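Local coordinates for protein STI-1 (Caenorhabditis elegans, PDB 4GCN), which is an Hsp70/Hsp90-organizing co-chaperone, seen here as its N-terminal TPR domain, that binds Hsp90, inhibits its ATPase activity and forms a complex with Hsp70, at residues A10-G15 with N41-N46; A59-F64 with G90-K95; K67-G72 with A83-R88. One frame throughout, in Å; residues are numbered along the deposited sequence. Where two conformers were deposited one is given.

Contact 1. Residues A10-G15 with N41-N46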
ATOM      1  N   ALA A  10      13.063  -6.378 -10.609  1.00 29.73           N
ATOM      2  CA  ALA A  10      13.210  -5.871 -11.949  1.00 29.96           C
ATOM      3  C   ALA A  10      11.801  -5.632 -12.532  1.00 29.70           C
ATOM      4  O   ALA A  10      11.554  -4.612 -13.141  1.00 30.91           O
ATOM      5  CB  ALA A  10      14.033  -6.847 -12.836  1.00 30.51           C
ATOM      6  N   GLU A  11      10.877  -6.549 -12.324  1.00 29.59           N
ATOM      7  CA  GLU A  11       9.495  -6.307 -12.707  1.00 31.13           C
ATOM      8  C   GLU A  11       8.847  -5.091 -12.011  1.00 29.51           C
ATOM      9  O   GLU A  11       8.142  -4.317 -12.653  1.00 30.12           O
ATOM     10  CB  GLU A  11       8.641  -7.550 -12.475  1.00 30.51           C
ATOM     11  CG  GLU A  11       8.799  -8.627 -13.561  1.00 33.02           C
ATOM     12  CD  GLU A  11       8.211  -8.193 -14.918  1.00 34.55           C
ATOM     13  OE1 GLU A  11       7.356  -7.293 -15.025  1.00 35.47           O
ATOM     14  OE2 GLU A  11       8.625  -8.748 -15.904  1.00 37.53           O
ATOM     15  N   LYS A  12       9.147  -4.901 -10.730  1.00 27.54           N
ATOM     16  CA  LYS A  12       8.656  -3.741 -10.000  1.00 27.34           C
ATOM     17  C   LYS A  12       9.139  -2.451 -10.669  1.00 28.01           C
ATOM     18  O   LYS A  12       8.389  -1.483 -10.775  1.00 27.95           O
ATOM     19  CB  LYS A  12       9.135  -3.792  -8.538  1.00 31.23           C
ATOM     20  CG  LYS A  12       8.736  -2.601  -7.668  1.00 30.52           C
ATOM     21  CD  LYS A  12       9.730  -2.366  -6.559  1.00 36.29           C
ATOM     22  CE  LYS A  12      11.011  -1.855  -7.166  1.00 38.15           C
ATOM     23  NZ  LYS A  12      11.778  -1.167  -6.155  1.00 38.81           N
ATOM     24  N   ASP A  13      10.384  -2.447 -11.064  1.00 29.73           N
ATOM     25  CA  ASP A  13      10.977  -1.258 -11.689  1.00 30.74           C
ATOM     26  C   ASP A  13      10.261  -0.964 -13.024  1.00 29.51           C
ATOM     27  O   ASP A  13       9.999   0.204 -13.386  1.00 29.12           O
ATOM     28  CB  ASP A  13      12.483  -1.434 -11.819  1.00 32.19           C
ATOM     29  CG  ASP A  13      13.198  -1.327 -10.487  1.00 34.53           C
ATOM     30  OD1 ASP A  13      12.595  -0.880  -9.482  1.00 35.92           O
ATOM     31  OD2 ASP A  13      14.361  -1.705 -10.431  1.00 38.02           O
ATOM     32  N   LEU A  14       9.894  -2.021 -13.745  1.00 31.49           N
ATOM     33  CA  LEU A  14       9.123  -1.867 -14.978  1.00 31.35           C
ATOM     34  C   LEU A  14       7.724  -1.348 -14.649  1.00 30.97           C
ATOM     35  O   LEU A  14       7.140  -0.497 -15.359  1.00 28.83           O
ATOM     36  CB  LEU A  14       9.020  -3.210 -15.753  1.00 31.88           C
ATOM     37  CG  LEU A  14      10.356  -3.803 -16.258  1.00 32.12           C
ATOM     38  CD1 LEU A  14      10.133  -5.068 -17.083  1.00 32.49           C
ATOM     39  CD2 LEU A  14      11.130  -2.812 -17.104  1.00 32.41           C
ATOM     40  N   GLY A  15       7.121  -1.906 -13.626  1.00 29.07           N
ATOM     41  CA  GLY A  15       5.836  -1.350 -13.144  1.00 29.36           C
ATOM     42  C   GLY A  15       5.880   0.154 -12.786  1.00 28.32           C
ATOM     43  O   GLY A  15       4.934   0.917 -13.126  1.00 26.53           O
ATOM     44  N   ASN A  41       7.365  -9.874  -0.744  1.00 28.49           N
ATOM     45  CA  ASN A  41       7.883  -8.480  -0.725  1.00 27.53           C
ATOM     46  C   ASN A  41       6.748  -7.442  -0.628  1.00 26.57           C
ATOM     47  O   ASN A  41       5.967  -7.182  -1.577  1.00 26.67           O
ATOM     48  CB  ASN A  41       8.773  -8.244  -1.925  1.00 27.76           C
ATOM     49  CG  ASN A  41       9.485  -6.894  -1.898  1.00 28.74           C
ATOM     50  OD1 ASN A  41       9.081  -5.989  -1.205  1.00 28.10           O
ATOM     51  ND2 ASN A  41      10.584  -6.773  -2.673  1.00 29.98           N
ATOM     52  N   ILE A  42       6.655  -6.838   0.546  1.00 24.86           N
ATOM     53  CA  ILE A  42       5.623  -5.822   0.834  1.00 23.07           C
ATOM     54  C   ILE A  42       5.551  -4.695  -0.206  1.00 24.80           C
ATOM     55  O   ILE A  42       4.465  -4.219  -0.512  1.00 26.05           O
ATOM     56  CB  ILE A  42       5.826  -5.200   2.249  1.00 24.49           C
ATOM     57  CG1 ILE A  42       4.571  -4.404   2.703  1.00 22.59           C
ATOM     58  CG2 ILE A  42       7.039  -4.220   2.301  1.00 25.85           C
ATOM     59  CD1 ILE A  42       4.624  -3.957   4.179  1.00 19.90           C
ATOM     60  N   THR A  43       6.687  -4.267  -0.726  1.00 26.47           N
ATOM     61  CA  THR A  43       6.743  -3.133  -1.651  1.00 25.50           C
ATOM     62  C   THR A  43       5.758  -3.333  -2.822  1.00 26.50           C
ATOM     63  O   THR A  43       5.128  -2.385  -3.262  1.00 28.64           O
ATOM     64  CB  THR A  43       8.139  -2.994  -2.261  1.00 28.96           C
ATOM     65  OG1 THR A  43       9.088  -2.834  -1.213  1.00 31.41           O
ATOM     66  CG2 THR A  43       8.231  -1.793  -3.195  1.00 32.34           C
ATOM     67  N   PHE A  44       5.586  -4.568  -3.268  1.00 25.76           N
ATOM     68  CA  PHE A  44       4.744  -4.796  -4.481  1.00 25.45           C
ATOM     69  C   PHE A  44       3.278  -4.540  -4.175  1.00 24.52           C
ATOM     70  O   PHE A  44       2.509  -4.077  -5.052  1.00 23.45           O
ATOM     71  CB  PHE A  44       4.930  -6.195  -5.059  1.00 25.51           C
ATOM     72  CG  PHE A  44       6.355  -6.610  -5.290  1.00 24.38           C
ATOM     73  CD1 PHE A  44       7.378  -5.671  -5.539  1.00 24.94           C
ATOM     74  CD2 PHE A  44       6.695  -7.961  -5.252  1.00 27.03           C
ATOM     75  CE1 PHE A  44       8.685  -6.085  -5.717  1.00 26.75           C
ATOM     76  CE2 PHE A  44       7.976  -8.372  -5.441  1.00 26.68           C
ATOM     77  CZ  PHE A  44       8.989  -7.444  -5.642  1.00 28.43           C
ATOM     78  N   TYR A  45       2.877  -4.926  -2.963  1.00 24.42           N
ATOM     79  CA  TYR A  45       1.494  -4.749  -2.484  1.00 23.58           C
ATOM     80  C   TYR A  45       1.160  -3.295  -2.231  1.00 23.98           C
ATOM     81  O   TYR A  45       0.100  -2.792  -2.726  1.00 25.93           O
ATOM     82  CB  TYR A  45       1.224  -5.623  -1.272  1.00 24.81           C
ATOM     83  CG  TYR A  45       1.460  -7.067  -1.528  1.00 24.46           C
ATOM     84  CD1 TYR A  45       0.467  -7.879  -2.075  1.00 27.00           C
ATOM     85  CD2 TYR A  45       2.646  -7.660  -1.199  1.00 25.67           C
ATOM     86  CE1 TYR A  45       0.664  -9.235  -2.273  1.00 27.31           C
ATOM     87  CE2 TYR A  45       2.839  -9.011  -1.399  1.00 27.55           C
ATOM     88  CZ  TYR A  45       1.840  -9.793  -1.950  1.00 27.26           C
ATOM     89  OH  TYR A  45       2.039 -11.118  -2.165  1.00 28.80           O
ATOM     90  N   ASN A  46       2.129  -2.557  -1.703  1.00 23.69           N
ATOM     91  CA  ASN A  46       1.959  -1.150  -1.525  1.00 22.57           C
ATOM     92  C   ASN A  46       1.935  -0.461  -2.887  1.00 25.31           C
ATOM     93  O   ASN A  46       1.150   0.466  -3.054  1.00 25.55           O
ATOM     94  CB  ASN A  46       3.037  -0.481  -0.649  1.00 22.87           C
ATOM     95  CG  ASN A  46       2.878  -0.753   0.861  1.00 23.65           C
ATOM     96  OD1 ASN A  46       1.782  -1.007   1.336  1.00 25.03           O
ATOM     97  ND2 ASN A  46       4.003  -0.666   1.626  1.00 22.40           N
TER
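Lys-12 reaches Phe-44 and Thr-43 because its CG stands anti to the backbone N (chi1 178°), which sends the aliphatic chain out from helix 3-20. Phe-44 answers with CG beside its own backbone N and anti to the carbonyl carbon (chi1 -51°). The ring leans back toward helix 3-20, although its CB does not point straight there. Lys-12 CB lies 3.7 Å from Phe-44 CE1 and meets the ring obliquely. Further out, Lys-12 CD sits at the ring edge, in its plane, 4.0 Å from the same CE1. The chain then bends. Lys-12 CD also meets the methyl of Thr-43, with Thr-43 CG2 at 3.7 Å. The lysine crosses both partners at about a right angle. Beyond the bend, Lys-12 NZ turns back to its own helix and forms a salt bridge with Asp-13 OD1 at 3.4 Å. The aliphatic part of Lys-12 makes the contact, while NZ lies toward Asp-13.

In TPR terms this joins the first helix of one helical hairpin to the first helix of the next. Helix 24-37 packs beside them, and its Ala-34 and Ile-35 touch Phe-44. Glu-11 OE1, hydrogen-bonded to ND1 of His-30, ties helix 3-20 to the same helix. The start of helix 42-54 is fixed by an N-cap. Asn-41 OD1 accepts from Thr-43 N at 3.0 Å, with the donor tilted 32° from the carbonyl plane. Asn-41 CB lies over one face of the Phe-44 ring, toward its rim.

Contact 2. Residues A59-F64 with G90-K95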
ATOM      1  N   ALA A  59     -11.719   0.544  -3.077  1.00 24.35           N
ATOM      2  CA  ALA A  59     -11.941  -0.760  -2.371  1.00 25.63           C
ATOM      3  C   ALA A  59     -10.805  -1.723  -2.688  1.00 24.71           C
ATOM      4  O   ALA A  59     -10.219  -2.324  -1.801  1.00 21.75           O
ATOM      5  CB  ALA A  59     -13.270  -1.383  -2.759  1.00 24.68           C
ATOM      6  N   GLU A  60     -10.351  -1.718  -3.956  1.00 25.79           N
ATOM      7  CA  GLU A  60      -9.177  -2.550  -4.314  1.00 24.81           C
ATOM      8  C   GLU A  60      -7.875  -2.070  -3.627  1.00 24.79           C
ATOM      9  O   GLU A  60      -7.095  -2.880  -3.177  1.00 22.67           O
ATOM     10  CB  GLU A  60      -9.027  -2.609  -5.805  1.00 25.29           C
ATOM     11  CG  GLU A  60     -10.206  -3.244  -6.509  1.00 31.44           C
ATOM     12  CD  GLU A  60     -11.320  -2.272  -6.901  1.00 37.41           C
ATOM     13  OE1 GLU A  60     -11.586  -1.170  -6.294  1.00 34.95           O
ATOM     14  OE2 GLU A  60     -11.977  -2.637  -7.892  1.00 48.00           O
ATOM     15  N   CYS A  61      -7.690  -0.754  -3.524  1.00 23.70           N
ATOM     16  CA  CYS A  61      -6.574  -0.164  -2.787  1.00 24.00           C
ATOM     17  C   CYS A  61      -6.530  -0.720  -1.363  1.00 26.00           C
ATOM     18  O   CYS A  61      -5.502  -1.227  -0.925  1.00 22.86           O
ATOM     19  CB  CYS A  61      -6.685   1.320  -2.780  1.00 24.38           C
ATOM     20  SG  CYS A  61      -5.448   2.176  -1.823  1.00 25.78           S
ATOM     21  N   VAL A  62      -7.656  -0.635  -0.666  1.00 23.59           N
ATOM     22  CA  VAL A  62      -7.775  -1.155   0.687  1.00 24.20           C
ATOM     23  C   VAL A  62      -7.384  -2.616   0.739  1.00 23.71           C
ATOM     24  O   VAL A  62      -6.666  -3.013   1.645  1.00 22.89           O
ATOM     25  CB  VAL A  62      -9.196  -0.979   1.318  1.00 21.71           C
ATOM     26  CG1 VAL A  62      -9.366  -1.797   2.641  1.00 20.56           C
ATOM     27  CG2 VAL A  62      -9.521   0.474   1.525  1.00 20.70           C
ATOM     28  N   GLN A  63      -7.857  -3.401  -0.222  1.00 24.95           N
ATOM     29  CA  GLN A  63      -7.582  -4.845  -0.268  1.00 27.82           C
ATOM     30  C   GLN A  63      -6.092  -5.103  -0.362  1.00 23.84           C
ATOM     31  O   GLN A  63      -5.561  -5.922   0.350  1.00 23.86           O
ATOM     32  CB  GLN A  63      -8.361  -5.534  -1.421  1.00 29.06           C
ATOM     33  CG  GLN A  63      -9.853  -5.571  -1.132  1.00 33.75           C
ATOM     34  CD  GLN A  63     -10.753  -5.641  -2.365  1.00 34.75           C
ATOM     35  OE1 GLN A  63     -10.379  -6.255  -3.359  1.00 31.58           O
ATOM     36  NE2 GLN A  63     -11.973  -5.047  -2.277  1.00 32.43           N
ATOM     37  N   PHE A  64      -5.404  -4.314  -1.137  1.00 23.39           N
ATOM     38  CA  PHE A  64      -3.967  -4.490  -1.226  1.00 24.22           C
ATOM     39  C   PHE A  64      -3.188  -3.954  -0.030  1.00 24.81           C
ATOM     40  O   PHE A  64      -2.095  -4.436   0.262  1.00 26.41           O
ATOM     41  CB  PHE A  64      -3.449  -4.033  -2.598  1.00 23.55           C
ATOM     42  CG  PHE A  64      -3.595  -5.127  -3.621  1.00 25.38           C
ATOM     43  CD1 PHE A  64      -4.840  -5.454  -4.133  1.00 27.23           C
ATOM     44  CD2 PHE A  64      -2.513  -5.940  -3.942  1.00 27.42           C
ATOM     45  CE1 PHE A  64      -4.999  -6.535  -5.022  1.00 30.00           C
ATOM     46  CE2 PHE A  64      -2.668  -7.004  -4.828  1.00 29.07           C
ATOM     47  CZ  PHE A  64      -3.905  -7.315  -5.356  1.00 30.09           C
ATOM     48  N   GLY A  90      -6.475   4.157   5.186  1.00 21.05           N
ATOM     49  CA  GLY A  90      -7.297   5.145   5.797  1.00 22.08           C
ATOM     50  C   GLY A  90      -7.763   6.195   4.807  1.00 24.50           C
ATOM     51  O   GLY A  90      -8.930   6.565   4.755  1.00 22.69           O
ATOM     52  N   ASN A  91      -6.813   6.686   4.008  1.00 24.48           N
ATOM     53  CA  ASN A  91      -7.147   7.579   2.951  1.00 24.56           C
ATOM     54  C   ASN A  91      -8.152   7.037   1.898  1.00 24.38           C
ATOM     55  O   ASN A  91      -9.068   7.755   1.456  1.00 24.79           O
ATOM     56  CB  ASN A  91      -5.854   8.050   2.310  1.00 25.80           C
ATOM     57  CG  ASN A  91      -5.139   9.077   3.162  1.00 31.24           C
ATOM     58  OD1 ASN A  91      -4.090   8.787   3.730  1.00 38.82           O
ATOM     59  ND2 ASN A  91      -5.657  10.275   3.214  1.00 33.11           N
ATOM     60  N   ALA A  92      -7.978   5.781   1.495  1.00 22.35           N
ATOM     61  CA  ALA A  92      -8.898   5.120   0.589  1.00 20.56           C
ATOM     62  C   ALA A  92     -10.312   5.035   1.175  1.00 23.42           C
ATOM     63  O   ALA A  92     -11.271   5.173   0.442  1.00 24.63           O
ATOM     64  CB  ALA A  92      -8.399   3.717   0.142  1.00 19.54           C
ATOM     65  N   PHE A  93     -10.426   4.785   2.483  1.00 23.79           N
ATOM     66  CA  PHE A  93     -11.683   4.837   3.192  1.00 23.97           C
ATOM     67  C   PHE A  93     -12.300   6.220   3.277  1.00 23.64           C
ATOM     68  O   PHE A  93     -13.492   6.392   2.992  1.00 23.86           O
ATOM     69  CB  PHE A  93     -11.617   4.180   4.533  1.00 21.70           C
ATOM     70  CG  PHE A  93     -11.916   2.708   4.502  1.00 22.45           C
ATOM     71  CD1 PHE A  93     -13.168   2.238   4.051  1.00 23.25           C
ATOM     72  CD2 PHE A  93     -10.977   1.795   4.913  1.00 22.68           C
ATOM     73  CE1 PHE A  93     -13.485   0.910   4.122  1.00 22.87           C
ATOM     74  CE2 PHE A  93     -11.276   0.413   4.928  1.00 22.41           C
ATOM     75  CZ  PHE A  93     -12.513  -0.013   4.525  1.00 22.86           C
ATOM     76  N   GLN A  94     -11.505   7.229   3.511  1.00 23.38           N
ATOM     77  CA  GLN A  94     -12.025   8.587   3.387  1.00 25.63           C
ATOM     78  C   GLN A  94     -12.627   8.882   2.010  1.00 25.67           C
ATOM     79  O   GLN A  94     -13.648   9.563   1.889  1.00 23.95           O
ATOM     80  CB  GLN A  94     -10.965   9.649   3.618  1.00 26.68           C
ATOM     81  CG  GLN A  94     -10.532   9.888   5.018  1.00 27.58           C
ATOM     82  CD  GLN A  94      -9.544  11.024   5.077  1.00 28.25           C
ATOM     83  OE1 GLN A  94      -8.397  10.797   4.775  1.00 28.18           O
ATOM     84  NE2 GLN A  94     -10.005  12.255   5.454  1.00 29.42           N
ATOM     85  N   LYS A  95     -11.977   8.403   0.980  1.00 24.12           N
ATOM     86  CA  LYS A  95     -12.449   8.640  -0.358  1.00 27.17           C
ATOM     87  C   LYS A  95     -13.753   7.887  -0.666  1.00 26.80           C
ATOM     88  O   LYS A  95     -14.430   8.212  -1.604  1.00 28.66           O
ATOM     89  CB  LYS A  95     -11.401   8.249  -1.355  1.00 27.25           C
ATOM     90  CG  LYS A  95     -10.131   9.044  -1.281  1.00 27.68           C
ATOM     91  CD  LYS A  95     -10.343  10.380  -1.977  1.00 32.16           C
ATOM     92  CE  LYS A  95      -9.078  11.208  -1.942  1.00 38.06           C
ATOM     93  NZ  LYS A  95      -9.144  12.278  -3.003  1.00 40.79           N
TER
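Val-62 meets Ala-92 and Phe-93 with its two methyls. Val-62 CG2 lies over one face of the Phe-93 ring, offset toward the rim. It is 4.1 Å from the ring centroid and 23° off the ring normal, a CH-pi contact. The same methyl touches Ala-92 CB at 3.7 Å, so it touches both the ring and the alanine. The other branch, Val-62 CG1, reaches the ring at Phe-93 CE2, also at 3.7 Å. Next to the valine, Cys-61 SG packs on Ala-92 CB at 3.9 Å. Ala-92 CB therefore serves two neighbours of the facing helix.

Val-62 has CG1 anti to the backbone N, which leaves CG2 beside that N and turned to the alanine. The CB of Phe-93 does not head straight for helix 58-74; the ring swings across to it. The backbones come nearest at this point, with Val-62 CA 6.4 Å from Ala-92 CA. The axes of segments 59-64 and 90-95 come within 8.8 Å and run antiparallel at 160°. The small alanine is consistent with this close approach.

Second-shell groups flank the aromatic and the thiol. The Phe-93 ring meets the ring of Trp-105, their planes about 25° apart, and Leu-101 also touches it. Cys-61 rests on Tyr-52 and Phe-53. The contact thus joins the second helix of one TPR hairpin to the first helix of the next, with helix 42-54 packed against the 59-64 segment and helix 99-112 against the 90-95 segment.

Contact 3. Residues K67-G72 with A83-R88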
ATOM      1  N   LYS A  67      -3.411  -6.852   2.345  1.00 24.12           N
ATOM      2  CA  LYS A  67      -2.336  -7.763   1.911  1.00 25.29           C
ATOM      3  C   LYS A  67      -0.917  -7.283   2.372  1.00 23.39           C
ATOM      4  O   LYS A  67      -0.196  -8.052   2.968  1.00 23.85           O
ATOM      5  CB  LYS A  67      -2.370  -8.018   0.387  1.00 28.01           C
ATOM      6  CG  LYS A  67      -3.443  -8.977  -0.105  1.00 33.19           C
ATOM      7  CD  LYS A  67      -3.451  -8.960  -1.650  1.00 35.21           C
ATOM      8  CE  LYS A  67      -4.531  -9.790  -2.299  1.00 38.67           C
ATOM      9  NZ  LYS A  67      -4.849 -11.030  -1.534  1.00 41.38           N
ATOM     10  N   ALA A  68      -0.572  -6.009   2.187  1.00 22.78           N
ATOM     11  CA  ALA A  68       0.710  -5.503   2.613  1.00 22.31           C
ATOM     12  C   ALA A  68       0.945  -5.728   4.101  1.00 23.52           C
ATOM     13  O   ALA A  68       2.014  -6.122   4.516  1.00 22.79           O
ATOM     14  CB  ALA A  68       0.826  -3.997   2.250  1.00 23.07           C
ATOM     15  N   VAL A  69      -0.060  -5.421   4.903  1.00 22.34           N
ATOM     16  CA  VAL A  69       0.029  -5.563   6.331  1.00 23.32           C
ATOM     17  C   VAL A  69       0.259  -7.025   6.680  1.00 22.84           C
ATOM     18  O   VAL A  69       1.155  -7.333   7.501  1.00 26.03           O
ATOM     19  CB  VAL A  69      -1.242  -5.046   7.064  1.00 23.25           C
ATOM     20  CG1 VAL A  69      -1.247  -5.437   8.536  1.00 23.15           C
ATOM     21  CG2 VAL A  69      -1.413  -3.570   6.901  1.00 20.51           C
ATOM     22  N   GLU A  70      -0.494  -7.926   6.085  1.00 24.74           N
ATOM     23  CA  GLU A  70      -0.385  -9.347   6.402  0.50 26.18           C
ATOM     24  C   GLU A  70       1.016  -9.887   6.027  1.00 28.30           C
ATOM     25  O   GLU A  70       1.696 -10.567   6.827  1.00 26.21           O
ATOM     26  CB  GLU A  70      -1.469 -10.096   5.634  0.50 29.08           C
ATOM     27  CG  GLU A  70      -1.638 -11.533   6.025  0.50 31.93           C
ATOM     28  CD  GLU A  70      -2.783 -12.174   5.262  0.50 34.59           C
ATOM     29  OE1 GLU A  70      -3.836 -11.510   5.043  0.50 35.09           O
ATOM     30  OE2 GLU A  70      -2.611 -13.329   4.855  0.50 39.12           O
ATOM     31  N   VAL A  71       1.426  -9.565   4.807  1.00 26.69           N
ATOM     32  CA  VAL A  71       2.718  -9.946   4.278  1.00 28.31           C
ATOM     33  C   VAL A  71       3.853  -9.320   5.085  1.00 27.12           C
ATOM     34  O   VAL A  71       4.872  -9.985   5.346  1.00 28.22           O
ATOM     35  CB  VAL A  71       2.820  -9.533   2.767  1.00 27.36           C
ATOM     36  CG1 VAL A  71       4.276  -9.604   2.268  1.00 29.13           C
ATOM     37  CG2 VAL A  71       1.892 -10.443   1.968  1.00 26.89           C
ATOM     38  N   GLY A  72       3.711  -8.045   5.409  1.00 28.12           N
ATOM     39  CA  GLY A  72       4.710  -7.298   6.163  1.00 27.70           C
ATOM     40  C   GLY A  72       4.930  -7.928   7.519  1.00 30.21           C
ATOM     41  O   GLY A  72       6.075  -8.063   7.985  1.00 28.38           O
ATOM     42  N   ALA A  83       3.084   0.687   8.451  1.00 23.42           N
ATOM     43  CA  ALA A  83       2.373   1.928   8.794  1.00 22.15           C
ATOM     44  C   ALA A  83       1.873   2.664   7.554  1.00 23.57           C
ATOM     45  O   ALA A  83       0.737   3.178   7.557  1.00 22.70           O
ATOM     46  CB  ALA A  83       3.270   2.856   9.608  1.00 22.64           C
ATOM     47  N   LYS A  84       2.725   2.771   6.530  1.00 23.59           N
ATOM     48  CA  LYS A  84       2.333   3.406   5.253  1.00 23.62           C
ATOM     49  C   LYS A  84       1.131   2.712   4.633  1.00 23.01           C
ATOM     50  O   LYS A  84       0.245   3.418   4.174  1.00 23.89           O
ATOM     51  CB  LYS A  84       3.449   3.406   4.265  1.00 26.38           C
ATOM     52  CG  LYS A  84       3.092   4.096   2.939  1.00 30.06           C
ATOM     53  CD  LYS A  84       4.348   4.368   2.090  1.00 36.64           C
ATOM     54  CE  LYS A  84       4.990   3.066   1.556  1.00 35.12           C
ATOM     55  NZ  LYS A  84       6.307   3.322   0.880  1.00 35.72           N
ATOM     56  N   ALA A  85       1.068   1.376   4.665  1.00 22.65           N
ATOM     57  CA  ALA A  85      -0.056   0.654   4.112  1.00 23.69           C
ATOM     58  C   ALA A  85      -1.306   1.051   4.860  1.00 24.48           C
ATOM     59  O   ALA A  85      -2.367   1.230   4.249  1.00 24.59           O
ATOM     60  CB  ALA A  85       0.119  -0.881   4.174  1.00 23.06           C
ATOM     61  N   MET A  86      -1.178   1.137   6.178  1.00 22.59           N
ATOM     62  CA  MET A  86      -2.298   1.476   7.055  1.00 22.89           C
ATOM     63  C   MET A  86      -2.863   2.880   6.784  1.00 23.29           C
ATOM     64  O   MET A  86      -4.071   3.045   6.635  1.00 22.34           O
ATOM     65  CB  MET A  86      -1.892   1.295   8.515  1.00 20.99           C
ATOM     66  CG  MET A  86      -1.741  -0.175   8.872  1.00 21.85           C
ATOM     67  SD  MET A  86      -0.963  -0.270  10.488  1.00 21.54           S
ATOM     68  CE  MET A  86      -1.082  -2.061  10.802  1.00 20.60           C
ATOM     69  N   SER A  87      -2.015   3.890   6.627  1.00 23.72           N
ATOM     70  CA  SER A  87      -2.475   5.225   6.336  0.50 24.38           C
ATOM     71  C   SER A  87      -3.093   5.295   4.949  1.00 24.80           C
ATOM     72  O   SER A  87      -4.051   6.043   4.730  1.00 23.65           O
ATOM     73  CB  SER A  87      -1.322   6.226   6.402  0.50 24.32           C
ATOM     74  OG  SER A  87      -0.404   5.850   7.410  0.50 28.20           O
ATOM     75  N   ARG A  88      -2.503   4.543   4.007  1.00 22.79           N
ATOM     76  CA  ARG A  88      -3.051   4.532   2.638  1.00 26.13           C
ATOM     77  C   ARG A  88      -4.462   3.986   2.660  1.00 23.82           C
ATOM     78  O   ARG A  88      -5.378   4.527   2.017  1.00 20.92           O
ATOM     79  CB  ARG A  88      -2.181   3.727   1.654  1.00 25.92           C
ATOM     80  CG  ARG A  88      -2.806   3.743   0.241  1.00 30.32           C
ATOM     81  CD  ARG A  88      -1.901   3.356  -0.915  1.00 29.98           C
ATOM     82  NE  ARG A  88      -0.825   4.332  -1.133  1.00 32.28           N
ATOM     83  CZ  ARG A  88       0.464   4.019  -1.065  1.00 37.56           C
ATOM     84  NH1 ARG A  88       0.856   2.782  -0.718  1.00 36.29           N
ATOM     85  NH2 ARG A  88       1.368   4.959  -1.324  1.00 37.57           N
TER
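Ala-68 and Ala-85 face each other methyl to methyl, with Ala-68 CB 3.7 Å from Ala-85 CB. Both CB atoms point at the opposite helix. Their CA atoms are the nearest pair across the contact, at 6.4 Å. Beside them, Val-69 crosses Met-86 at about a right angle. Val-69 CG2 touches Met-86 CG at 3.9 Å and also reaches Ala-85 CB at 4.1 Å. That methyl thus bridges the alanine and the methionine. The other branch, Val-69 CG1, approaches the far end of the methionine, 4.1 Å from Met-86 CE.

The methionine is aimed by its torsions. Its CG lies anti to the carbonyl carbon and beside the backbone N (chi1 -71°), and the chain is extended beyond CG. It therefore passes across the valine and meets it near both ends, at CG and at CE. Trp-105, Ser-109 and Glu-112 of helix 99-112 also touch Met-86. On the other flank, Asn-46 of helix 42-54 touches both alanines.

The two segments belong to helix 58-74 and helix 79-95. The axes of segments 67-72 and 83-88 run antiparallel at 162° and come within 8.9 Å of each other. This close packing of neighbouring helices through small residues is in keeping with TPR repeats, where antiparallel helices stack side by side. All four side chains that meet across the two segments are buried and apolar. Their attraction should therefore rest on dispersion and the exclusion of water, with shape more important than charge in matching the two surfaces.

In the fold
Contact 1 comes first along the chain and closes before the other two open. It joins helix 3-20 to helix 42-54. Contacts 2 and 3 both join helix 58-74 to helix 79-95, with the segments of contact 3 lying between those of contact 2 in sequence. Their centres are about 11 Å apart. The centres of contacts 1 and 2 are about 19 Å apart, on opposite sides of the chain's centre; those of contacts 1 and 3 are about 14 Å apart. Helix 42-54 links contact 1 to contact 3 by packing: Asn-46 OD1 lies 3.3 Å from Ala-68 CB. Such stacking of TPR repeats probably shapes the groove that receives chaperone C-terminal peptides.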